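Ferulic acid decarboxylase 1 (Candida dubliniensis, PDB 4ZAD) probably catalyses, with a prenylated flavin cofactor, the reversible decarboxylation of aromatic acids such as ferulic, p-coumaric and cinnamic acid to the corresponding vinyl compounds. Local coordinates at residues 343-348 and 400-405; 396-401 and 411-416. All coordinates share one frame; numbering follows the deposited sequence.

Contact 1 (343-348 and 400-405). With 4LU (1-deoxy-5-O-phosphono-1-(3,3,4,5-tetramethyl-9,11-dioxo-2,3,8,9,10,11-hexahydro-7H-quinolino[1,8-fg]pteridin-12-ium-7-y l)-D-ribitol), chain E.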
loop_
_atom_site.group_PDB
_atom_site.type_symbol
_atom_site.label_atom_id
_atom_site.label_comp_id
_atom_site.label_asym_id
_atom_site.label_seq_id
_atom_site.Cartn_x
_atom_site.Cartn_y
_atom_site.Cartn_z
ATOM N N LYS A 343 6.347 -18.813 -11.091
ATOM C CA LYS A 343 7.689 -19.107 -10.582
ATOM C C LYS A 343 8.165 -20.359 -11.302
ATOM O O LYS A 343 9.238 -20.372 -11.834
ATOM C CB LYS A 343 7.687 -19.357 -9.074
ATOM C CG LYS A 343 8.842 -18.776 -8.332
ATOM C CD LYS A 343 10.205 -19.411 -8.617
ATOM C CE LYS A 343 11.162 -19.286 -7.334
ATOM N NZ LYS A 343 10.506 -19.742 -5.990
ATOM N N TYR A 344 7.335 -21.398 -11.343
ATOM C CA TYR A 344 7.748 -22.606 -11.995
ATOM C C TYR A 344 8.157 -22.309 -13.428
ATOM O O TYR A 344 9.285 -22.554 -13.811
ATOM C CB TYR A 344 6.718 -23.737 -11.930
ATOM C CG TYR A 344 7.254 -24.957 -12.652
ATOM C CD1 TYR A 344 8.295 -25.730 -12.102
ATOM C CD2 TYR A 344 6.813 -25.280 -13.925
ATOM C CE1 TYR A 344 8.840 -26.809 -12.804
ATOM C CE2 TYR A 344 7.350 -26.345 -14.621
ATOM C CZ TYR A 344 8.351 -27.100 -14.065
ATOM O OH TYR A 344 8.851 -28.171 -14.785
ATOM N N LEU A 345 7.250 -21.751 -14.211
ATOM C CA LEU A 345 7.535 -21.481 -15.605
ATOM C C LEU A 345 8.802 -20.643 -15.831
ATOM O O LEU A 345 9.518 -20.855 -16.797
ATOM C CB LEU A 345 6.309 -20.825 -16.258
ATOM C CG LEU A 345 5.137 -21.775 -16.501
ATOM C CD1 LEU A 345 3.970 -21.082 -17.184
ATOM C CD2 LEU A 345 5.641 -22.918 -17.389
ATOM N N ILE A 346 9.095 -19.714 -14.927
ATOM C CA ILE A 346 10.215 -18.767 -15.089
ATOM C C ILE A 346 11.555 -19.482 -14.874
ATOM O O ILE A 346 12.518 -19.313 -15.599
ATOM C CB ILE A 346 10.049 -17.593 -14.101
ATOM C CG1 ILE A 346 9.097 -16.560 -14.674
ATOM C CG2 ILE A 346 11.325 -16.929 -13.832
ATOM C CD1 ILE A 346 8.910 -15.295 -13.795
ATOM N N SER A 347 11.602 -20.211 -13.788
ATOM C CA SER A 347 12.472 -21.360 -13.555
ATOM C C SER A 347 12.996 -22.127 -14.755
ATOM O O SER A 347 14.103 -22.598 -14.767
ATOM C CB SER A 347 11.596 -22.319 -12.801
ATOM O OG SER A 347 12.238 -23.483 -12.449
ATOM N N GLN A 348 12.148 -22.328 -15.736
ATOM C CA GLN A 348 12.501 -23.114 -16.885
ATOM C C GLN A 348 12.945 -22.226 -18.024
ATOM O O GLN A 348 13.262 -22.742 -19.075
ATOM C CB GLN A 348 11.298 -23.942 -17.319
ATOM C CG GLN A 348 10.902 -24.983 -16.318
ATOM C CD GLN A 348 11.939 -26.094 -16.185
ATOM O OE1 GLN A 348 12.548 -26.263 -15.127
ATOM N NE2 GLN A 348 12.148 -26.851 -17.265
ATOM N N SER A 400 3.634 -15.546 -24.268
ATOM C CA SER A 400 4.183 -16.852 -24.572
ATOM C C SER A 400 3.124 -17.940 -24.437
ATOM O O SER A 400 2.147 -17.815 -23.671
ATOM C CB SER A 400 5.389 -17.172 -23.703
ATOM O OG SER A 400 5.027 -17.476 -22.375
ATOM N N LYS A 401 3.347 -19.025 -25.176
ATOM C CA LYS A 401 2.514 -20.224 -25.054
ATOM C C LYS A 401 2.582 -20.810 -23.660
ATOM O O LYS A 401 1.705 -21.589 -23.262
ATOM C CB LYS A 401 2.893 -21.275 -26.113
ATOM C CG LYS A 401 4.280 -21.919 -25.995
ATOM C CD LYS A 401 4.288 -23.354 -26.684
ATOM C CE LYS A 401 5.662 -23.784 -27.329
ATOM N NZ LYS A 401 6.912 -23.677 -26.444
ATOM N N GLU A 402 3.647 -20.472 -22.938
ATOM C CA GLU A 402 3.788 -20.918 -21.548
ATOM C C GLU A 402 2.812 -20.164 -20.643
ATOM O O GLU A 402 2.022 -20.802 -19.940
ATOM C CB GLU A 402 5.226 -20.741 -21.006
ATOM C CG GLU A 402 6.251 -21.762 -21.514
ATOM C CD GLU A 402 6.729 -21.518 -22.956
ATOM O OE1 GLU A 402 6.560 -20.402 -23.511
ATOM O OE2 GLU A 402 7.261 -22.492 -23.545
ATOM N N CYS A 403 2.866 -18.825 -20.687
ATOM C CA CYS A 403 2.186 -17.968 -19.724
ATOM C C CYS A 403 0.928 -17.197 -20.216
ATOM O O CYS A 403 0.301 -16.504 -19.443
ATOM C CB CYS A 403 3.189 -16.955 -19.218
ATOM S SG CYS A 403 4.700 -17.691 -18.631
ATOM N N TYR A 404 0.565 -17.328 -21.487
ATOM C CA TYR A 404 -0.534 -16.566 -22.055
ATOM C C TYR A 404 -1.793 -16.614 -21.204
ATOM O O TYR A 404 -2.419 -15.587 -20.984
ATOM C CB TYR A 404 -0.842 -17.025 -23.500
ATOM C CG TYR A 404 -1.731 -18.222 -23.614
ATOM C CD1 TYR A 404 -1.216 -19.488 -23.445
ATOM C CD2 TYR A 404 -3.104 -18.090 -23.874
ATOM C CE1 TYR A 404 -2.031 -20.621 -23.542
ATOM C CE2 TYR A 404 -3.940 -19.244 -23.984
ATOM C CZ TYR A 404 -3.389 -20.497 -23.805
ATOM O OH TYR A 404 -4.132 -21.657 -23.879
ATOM N N LYS A 405 -2.148 -17.801 -20.733
ATOM C CA LYS A 405 -3.257 -17.980 -19.838
ATOM C C LYS A 405 -2.883 -17.734 -18.357
ATOM O O LYS A 405 -3.653 -17.091 -17.585
ATOM C CB LYS A 405 -3.777 -19.410 -19.967
ATOM C CG LYS A 405 -4.670 -19.839 -18.811
ATOM C CD LYS A 405 -5.403 -21.154 -19.082
ATOM C CE LYS A 405 -6.248 -21.557 -17.870
ATOM N NZ LYS A 405 -5.404 -21.798 -16.683
HETATM C C9 4LU E . -10.712 -19.189 -8.135
HETATM C C8 4LU E . -11.118 -19.467 -6.823
HETATM C C7 4LU E . -12.414 -19.149 -6.392
HETATM C C10 4LU E . -12.290 -18.733 -11.438
HETATM C C6 4LU E . -13.312 -18.434 -7.344
HETATM N N3 4LU E . -14.203 -18.329 -13.345
HETATM C C2 4LU E . -13.009 -18.819 -13.699
HETATM C C13 4LU E . -15.460 -19.382 -6.981
HETATM C C5 4LU E . -14.687 -18.084 -6.972
HETATM C C1 4LU E . -14.831 -17.138 -9.293
HETATM O O2 4LU E . -12.835 -19.088 -14.894
HETATM N N1 4LU E . -12.056 -19.017 -12.755
HETATM C C4 4LU E . -14.484 -18.012 -12.064
HETATM O O4 4LU E . -15.641 -17.563 -11.881
HETATM C C4A 4LU E . -13.544 -18.193 -11.076
HETATM N N5 4LU E . -13.639 -17.533 -9.641
HETATM C C3 4LU E . -15.378 -17.378 -8.038
HETATM C C12 4LU E . -14.829 -17.436 -5.599
HETATM C C5A 4LU E . -12.806 -18.125 -8.707
HETATM C C7M 4LU E . -12.905 -19.452 -5.001
HETATM C C8M 4LU E . -10.119 -20.164 -5.936
HETATM C C9A 4LU E . -11.573 -18.681 -9.120
HETATM N N10 4LU E . -11.321 -18.960 -10.509
HETATM C "C1'" 4LU E . -9.954 -18.928 -11.048
HETATM C "C2'" 4LU E . -9.602 -20.338 -11.522
HETATM O "O2'" 4LU E . -9.964 -21.274 -10.486
HETATM C "C3'" 4LU E . -8.122 -20.477 -11.900
HETATM O "O3'" 4LU E . -7.820 -19.617 -13.019
HETATM C "C4'" 4LU E . -7.740 -21.930 -12.254
HETATM O "O4'" 4LU E . -6.469 -21.940 -12.911
HETATM C "C5'" 4LU E . -8.758 -22.569 -13.215
HETATM O "O5'" 4LU E . -8.417 -23.882 -13.612
HETATM P P 4LU E . -7.816 -24.236 -15.039
HETATM O O2P 4LU E . -7.891 -25.759 -14.931
HETATM O O3P 4LU E . -6.415 -23.587 -15.004
HETATM O O1P 4LU E . -8.733 -23.599 -16.060
#
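Leu-345 reaches from helix 334-347 onto the loop 400-405 with one methyl. Its CD1 lies 3.4 Å from the backbone O of Glu-402 and 3.8 Å from SG of Cys-403. The same methyl meets CB of Glu-402 at 4.0 Å. The contact is small: one leucine methyl against a backbone carbonyl, a CB and a sulfur. CB of Glu-402 faces the helix, but its chain folds back at chi2 (76°) and takes the carboxylate away. That carboxylate forms a salt bridge with Lys-401, whose NZ is 3.2 Å from OE2. The ammonium comes from the syn side, tilted 30° out of the carboxylate plane.

The loop is shaped by Ser-400. Its OG accepts from the backbone N of Cys-403 at 3.1 Å, an ST motif, and weakly from the N of Glu-402. The backbone N of Tyr-404 also bonds to the O of Ser-400. This turn presents Cys-403 to the leucine. Phe-396 of helix 386-399 packs against both Ile-346 and Cys-403 and so lines the same junction. Further along, CB of Lys-405 sits over the centre of the Tyr-404 ring, 3.9 Å above its plane. The tyrosine hydroxyl is hydrogen-bonded to Asp-236.

Lys-405 is nearly straight as far as CE and then turns at chi4 (-62°). Its NZ donates to the cofactor phosphate oxygen O3P at 2.7 Å, where its charge probably helps to balance the phosphate. Gln-196 and His-197 bind the same cofactor. The loop thus brings a lysine of the C-terminal domain into the prenylated-FMN pocket of this UbiD-family decarboxylase.

Contact 2 (396-401 and 411-416)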
loop_
_atom_site.group_PDB
_atom_site.type_symbol
_atom_site.label_atom_id
_atom_site.label_comp_id
_atom_site.label_asym_id
_atom_site.label_seq_id
_atom_site.Cartn_x
_atom_site.Cartn_y
_atom_site.Cartn_z
ATOM N N PHE A 396 7.187 -12.686 -22.479
ATOM C CA PHE A 396 7.116 -13.990 -21.889
ATOM C C PHE A 396 5.860 -14.236 -21.067
ATOM O O PHE A 396 5.226 -15.253 -21.230
ATOM C CB PHE A 396 8.325 -14.288 -21.042
ATOM C CG PHE A 396 8.330 -15.687 -20.517
ATOM C CD1 PHE A 396 8.309 -16.771 -21.396
ATOM C CD2 PHE A 396 8.329 -15.935 -19.143
ATOM C CE1 PHE A 396 8.278 -18.085 -20.893
ATOM C CE2 PHE A 396 8.316 -17.215 -18.662
ATOM C CZ PHE A 396 8.289 -18.293 -19.533
ATOM N N LEU A 397 5.549 -13.314 -20.172
ATOM C CA LEU A 397 4.437 -13.440 -19.273
ATOM C C LEU A 397 3.086 -13.155 -19.959
ATOM O O LEU A 397 2.096 -13.798 -19.629
ATOM C CB LEU A 397 4.635 -12.524 -18.062
ATOM C CG LEU A 397 5.822 -12.878 -17.150
ATOM C CD1 LEU A 397 5.826 -11.967 -15.909
ATOM C CD2 LEU A 397 5.800 -14.322 -16.684
ATOM N N PHE A 398 3.041 -12.225 -20.912
ATOM C CA PHE A 398 1.771 -11.871 -21.528
ATOM C C PHE A 398 1.459 -12.628 -22.818
ATOM O O PHE A 398 0.279 -12.803 -23.151
ATOM C CB PHE A 398 1.669 -10.365 -21.811
ATOM C CG PHE A 398 1.750 -9.478 -20.586
ATOM C CD1 PHE A 398 1.204 -9.864 -19.374
ATOM C CD2 PHE A 398 2.347 -8.233 -20.672
ATOM C CE1 PHE A 398 1.296 -9.042 -18.262
ATOM C CE2 PHE A 398 2.414 -7.401 -19.576
ATOM C CZ PHE A 398 1.910 -7.814 -18.364
ATOM N N ARG A 399 2.493 -13.069 -23.540
ATOM C CA ARG A 399 2.277 -13.601 -24.876
ATOM C C ARG A 399 2.779 -15.007 -25.131
ATOM O O ARG A 399 2.397 -15.619 -26.142
ATOM C CB ARG A 399 2.917 -12.685 -25.904
ATOM C CG ARG A 399 2.381 -11.261 -25.955
ATOM C CD ARG A 399 2.827 -10.593 -27.268
ATOM N NE ARG A 399 2.473 -9.177 -27.299
ATOM C CZ ARG A 399 1.898 -8.504 -28.315
ATOM N NH1 ARG A 399 1.588 -9.082 -29.496
ATOM N NH2 ARG A 399 1.658 -7.197 -28.135
ATOM N N SER A 400 3.634 -15.546 -24.268
ATOM C CA SER A 400 4.183 -16.852 -24.572
ATOM C C SER A 400 3.124 -17.940 -24.437
ATOM O O SER A 400 2.147 -17.815 -23.671
ATOM C CB SER A 400 5.389 -17.172 -23.703
ATOM O OG SER A 400 5.027 -17.476 -22.375
ATOM N N LYS A 401 3.347 -19.025 -25.176
ATOM C CA LYS A 401 2.514 -20.224 -25.054
ATOM C C LYS A 401 2.582 -20.810 -23.660
ATOM O O LYS A 401 1.705 -21.589 -23.262
ATOM C CB LYS A 401 2.893 -21.275 -26.113
ATOM C CG LYS A 401 4.280 -21.919 -25.995
ATOM C CD LYS A 401 4.288 -23.354 -26.684
ATOM C CE LYS A 401 5.662 -23.784 -27.329
ATOM N NZ LYS A 401 6.912 -23.677 -26.444
ATOM N N HIS A 411 -2.137 -7.302 -14.794
ATOM C CA HIS A 411 -2.050 -6.135 -15.514
ATOM C C HIS A 411 -0.800 -5.253 -15.347
ATOM O O HIS A 411 -0.538 -4.415 -16.177
ATOM C CB HIS A 411 -3.277 -5.269 -15.380
ATOM C CG HIS A 411 -4.367 -5.558 -16.373
ATOM N ND1 HIS A 411 -5.109 -6.726 -16.351
ATOM C CD2 HIS A 411 -4.916 -4.788 -17.342
ATOM C CE1 HIS A 411 -6.034 -6.677 -17.293
ATOM N NE2 HIS A 411 -5.928 -5.521 -17.918
ATOM N N GLU A 412 -0.036 -5.444 -14.279
ATOM C CA GLU A 412 1.176 -4.674 -14.078
ATOM C C GLU A 412 2.226 -5.576 -13.444
ATOM O O GLU A 412 1.959 -6.272 -12.466
ATOM C CB GLU A 412 0.884 -3.454 -13.217
ATOM C CG GLU A 412 2.094 -2.572 -12.966
ATOM C CD GLU A 412 1.768 -1.096 -12.841
ATOM O OE1 GLU A 412 0.575 -0.728 -12.853
ATOM O OE2 GLU A 412 2.717 -0.304 -12.742
ATOM N N ILE A 413 3.404 -5.612 -14.050
ATOM C CA ILE A 413 4.478 -6.472 -13.591
ATOM C C ILE A 413 5.509 -5.494 -13.083
ATOM O O ILE A 413 5.750 -4.476 -13.731
ATOM C CB ILE A 413 5.104 -7.294 -14.699
ATOM C CG1 ILE A 413 4.026 -8.001 -15.541
ATOM C CG2 ILE A 413 6.125 -8.275 -14.095
ATOM C CD1 ILE A 413 3.168 -9.039 -14.781
ATOM N N ILE A 414 6.080 -5.787 -11.919
ATOM C CA ILE A 414 6.870 -4.827 -11.207
ATOM C C ILE A 414 8.242 -5.391 -10.955
ATOM O O ILE A 414 8.394 -6.332 -10.236
ATOM C CB ILE A 414 6.211 -4.504 -9.920
ATOM C CG1 ILE A 414 4.909 -3.727 -10.209
ATOM C CG2 ILE A 414 7.144 -3.688 -9.065
ATOM C CD1 ILE A 414 4.170 -3.321 -8.983
ATOM N N LEU A 415 9.249 -4.873 -11.626
ATOM C CA LEU A 415 10.571 -5.451 -11.517
ATOM C C LEU A 415 11.300 -4.681 -10.427
ATOM O O LEU A 415 11.365 -3.468 -10.483
ATOM C CB LEU A 415 11.290 -5.354 -12.837
ATOM C CG LEU A 415 10.561 -5.992 -14.039
ATOM C CD1 LEU A 415 11.345 -5.660 -15.376
ATOM C CD2 LEU A 415 10.332 -7.462 -13.923
ATOM N N VAL A 416 11.799 -5.394 -9.423
ATOM C CA VAL A 416 12.479 -4.779 -8.323
ATOM C C VAL A 416 13.739 -5.556 -7.941
ATOM O O VAL A 416 13.833 -6.755 -8.168
ATOM C CB VAL A 416 11.536 -4.626 -7.116
ATOM C CG1 VAL A 416 11.077 -5.992 -6.561
ATOM C CG2 VAL A 416 12.229 -3.801 -6.063
#
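Ile-413 of strand 412-417 packs against two consecutive residues of helix 386-399, Leu-397 and Phe-398. The tighter half is with the phenylalanine. CZ of the Phe-398 ring comes to 3.5 Å from CG1 of Ile-413, and ring atom CE1 is 4.0 Å from CD1 of the same isoleucine. The two side chains come from opposite directions, and Ile-413 CG1 meets the ring obliquely at CZ. Chi1 of Ile-413 (-49°) places CG1 beside the backbone N, and chi2 (-63°) folds CD1 round so that it also reaches the ring.

The leucine half is looser. CD1 of Leu-397 lies 4.1 Å from both CD1 and CG2 of Ile-413, and the two chains cross at a slant. Here the two isoleucine branches share one leucine methyl. Val-393, one turn back on the helix, and Val-372 of strand 369-374 add to the apolar surroundings of Ile-413. The Phe-398 ring also makes an edge-to-face contact with Phe-445.

Beyond Phe-398 the chain leaves this buried interface. Arg-399 and Lys-401 are exposed and take no part in it. Ser-400 turns back toward the preceding helix, where OG donates to the backbone O of Phe-396 at 2.5 Å. The bond lies in the carbonyl plane, with a C=O...donor angle of 148°. Glu-412 points away from the helix, and its OE2 is hydrogen-bonded to Thr-473 of the neighbouring strand 470-475 and to Tyr-432 of helix 425-434. Backbone bonds join the strand segment to Leu-368 and Leu-370 on one flank and to Cys-471 on the other. The contact is helix-on-sheet packing, with helix 386-399 laid on an inner strand of the mixed sheet in the C-terminal domain.

Along the chain, helix 334-347 comes first. Strands 356-360 and 369-374 and helix 386-399 follow before the loop 400-405 returns to it, so contact 1 closes a long excursion. Contact 2 closes a much shorter one, from helix 386-399 through that loop to strand 412-417. The two spans overlap without nesting, because segment 396-401 lies inside the first and 411-416 beyond it. They share Ser-400 and Lys-401, and their centres are about 10 Å apart. CB of Cys-403 lies 3.3 Å from O of Phe-396, which joins them directly. Together they tie two helices, the cofactor-binding loop and the sheet of the C-terminal domain.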